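Local coordinates for protein prephenate dehydratase:Amino acid-binding ACT (Brucella abortus, PDB 6VH5) that probably converts prephenate to phenylpyruvate, with loss of water and carbon dioxide, in phenylalanine biosynthesis, and binds phenylalanine at its ACT domain, at residues L156-K161 / Y177-L182. Numbering follows the deposited sequence.
Sequences LVADVK and YGLDIL
Ala158 turns its one methyl group toward both Tyr177 and Leu179 and touches both. Its CB lies 4.0 Å from Tyr177 CB and 4.1 Å from Leu179 CD2. The same methyl also rests 3.9 Å from Tyr177 O, so it meets Tyr177 through CB and the carbonyl oxygen rather than the ring. Beside Ala158, Val157 uses only its CG1 branch. This methyl reaches both ends of the Leu179 fork, at 4.1 Å from Leu179 CD1 and 4.1 Å from Leu179 CD2. The valine points CG1 there by setting it opposite its own backbone N (chi1 163°). The contact is small and apolar, held by van der Waals packing.

In Tyr177 and Leu179 the bond to CB points toward the helix. Ala154, one turn earlier in helix 150-160, also packs against Tyr177 and Leu179, and Arg155 touches Tyr177. Val157 continues inward onto Met165 and Ala167 of strand 165-169, while Leu179 reaches Leu112. Helix 150-160 is the crossover helix of a beta-alpha-beta unit. It links parallel strands 143-146 and 165-169, with strand 122-125 between them, in a lobe consistent with the periplasmic-binding-protein-like fold of this family. The contact joins the C-terminal end of this helix to the link between helix 171-176 and strand 180-183, an outermost strand of the same mixed sheet within this chain.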
loop_
_atom_site.group_PDB
_atom_site.type_symbol
_atom_site.label_atom_id
_atom_site.label_comp_id
_atom_site.label_asym_id
_atom_site.label_seq_id
_atom_site.Cartn_x
_atom_site.Cartn_y
_atom_site.Cartn_z
ATOM N N LEU A 156 8.363 -10.913 -22.608
ATOM C CA LEU A 156 8.871 -12.281 -22.590
ATOM C C LEU A 156 8.278 -13.106 -23.728
ATOM O O LEU A 156 8.976 -13.913 -24.352
ATOM C CB LEU A 156 8.566 -12.938 -21.242
ATOM C CG LEU A 156 9.007 -14.400 -21.122
ATOM C CD1 LEU A 156 10.518 -14.469 -20.956
ATOM C CD2 LEU A 156 8.289 -15.133 -19.990
ATOM N N VAL A 157 6.986 -12.931 -23.996
ATOM C CA VAL A 157 6.322 -13.697 -25.044
ATOM C C VAL A 157 6.879 -13.336 -26.416
ATOM O O VAL A 157 7.081 -14.209 -27.266
ATOM C CB VAL A 157 4.796 -13.483 -24.955
ATOM C CG1 VAL A 157 4.098 -13.900 -26.243
ATOM C CG2 VAL A 157 4.227 -14.276 -23.787
ATOM N N ALA A 158 7.145 -12.055 -26.653
ATOM C CA ALA A 158 7.679 -11.641 -27.947
ATOM C C ALA A 158 9.115 -12.099 -28.138
ATOM O O ALA A 158 9.537 -12.355 -29.272
ATOM C CB ALA A 158 7.606 -10.118 -28.087
ATOM N N ASP A 159 9.867 -12.238 -27.043
ATOM C CA ASP A 159 11.280 -12.576 -27.156
ATOM C C ASP A 159 11.477 -14.082 -27.300
ATOM O O ASP A 159 12.278 -14.526 -28.126
ATOM C CB ASP A 159 12.050 -12.037 -25.946
ATOM C CG ASP A 159 12.026 -10.505 -25.866
ATOM O OD1 ASP A 159 12.235 -9.947 -24.761
ATOM O OD2 ASP A 159 11.768 -9.851 -26.903
ATOM N N VAL A 160 10.728 -14.880 -26.535
ATOM C CA VAL A 160 10.923 -16.327 -26.558
ATOM C C VAL A 160 10.366 -16.934 -27.841
ATOM O O VAL A 160 10.874 -17.956 -28.320
ATOM C CB VAL A 160 10.294 -16.952 -25.299
ATOM C CG1 VAL A 160 10.345 -18.473 -25.355
ATOM C CG2 VAL A 160 11.002 -16.424 -24.052
ATOM N N LYS A 161 9.343 -16.314 -28.432
ATOM C CA LYS A 161 8.768 -16.761 -29.702
ATOM C C LYS A 161 8.257 -18.199 -29.617
ATOM O O LYS A 161 8.245 -18.936 -30.607
ATOM C CB LYS A 161 9.787 -16.610 -30.838
ATOM C CG LYS A 161 10.319 -15.190 -30.958
ATOM C CD LYS A 161 11.436 -15.067 -31.964
ATOM C CE LYS A 161 11.894 -13.619 -32.065
ATOM N NZ LYS A 161 12.759 -13.222 -30.915
ATOM N N TYR A 177 4.951 -4.498 -28.377
ATOM C CA TYR A 177 5.660 -5.736 -28.675
ATOM C C TYR A 177 5.093 -6.481 -29.880
ATOM O O TYR A 177 5.482 -7.626 -30.124
ATOM C CB TYR A 177 5.678 -6.636 -27.437
ATOM C CG TYR A 177 6.504 -6.035 -26.332
ATOM C CD1 TYR A 177 7.892 -6.062 -26.391
ATOM C CD2 TYR A 177 5.907 -5.402 -25.255
ATOM C CE1 TYR A 177 8.667 -5.489 -25.397
ATOM C CE2 TYR A 177 6.672 -4.833 -24.252
ATOM C CZ TYR A 177 8.055 -4.878 -24.333
ATOM O OH TYR A 177 8.829 -4.320 -23.345
ATOM N N GLY A 178 4.211 -5.849 -30.650
ATOM C CA GLY A 178 3.682 -6.459 -31.861
ATOM C C GLY A 178 2.959 -7.765 -31.615
ATOM O O GLY A 178 3.106 -8.707 -32.400
ATOM N N LEU A 179 2.173 -7.838 -30.542
ATOM C CA LEU A 179 1.450 -9.046 -30.177
ATOM C C LEU A 179 -0.020 -8.939 -30.567
ATOM O O LEU A 179 -0.596 -7.849 -30.604
ATOM C CB LEU A 179 1.559 -9.324 -28.674
ATOM C CG LEU A 179 2.950 -9.650 -28.112
ATOM C CD1 LEU A 179 2.869 -9.969 -26.612
ATOM C CD2 LEU A 179 3.631 -10.777 -28.886
ATOM N N ASP A 180 -0.607 -10.091 -30.890
ATOM C CA ASP A 180 -2.025 -10.181 -31.200
ATOM C C ASP A 180 -2.830 -10.276 -29.916
ATOM O O ASP A 180 -2.475 -11.027 -29.007
ATOM C CB ASP A 180 -2.315 -11.418 -32.052
ATOM C CG ASP A 180 -2.173 -11.160 -33.531
ATOM O OD1 ASP A 180 -2.049 -9.976 -33.912
ATOM O OD2 ASP A 180 -2.219 -12.139 -34.309
ATOM N N ILE A 181 -3.928 -9.528 -29.849
ATOM C CA ILE A 181 -4.855 -9.626 -28.725
ATOM C C ILE A 181 -5.912 -10.653 -29.102
ATOM O O ILE A 181 -6.758 -10.411 -29.968
ATOM C CB ILE A 181 -5.484 -8.275 -28.375
ATOM C CG1 ILE A 181 -4.409 -7.349 -27.808
ATOM C CG2 ILE A 181 -6.629 -8.464 -27.376
ATOM C CD1 ILE A 181 -4.919 -6.030 -27.325
ATOM N N LEU A 182 -5.840 -11.819 -28.462
ATOM C CA LEU A 182 -6.782 -12.892 -28.745
ATOM C C LEU A 182 -8.151 -12.593 -28.142
ATOM O O LEU A 182 -9.178 -12.822 -28.788
ATOM C CB LEU A 182 -6.221 -14.198 -28.199
ATOM C CG LEU A 182 -6.803 -15.532 -28.619
ATOM C CD1 LEU A 182 -6.972 -15.617 -30.132
ATOM C CD2 LEU A 182 -5.862 -16.590 -28.108
#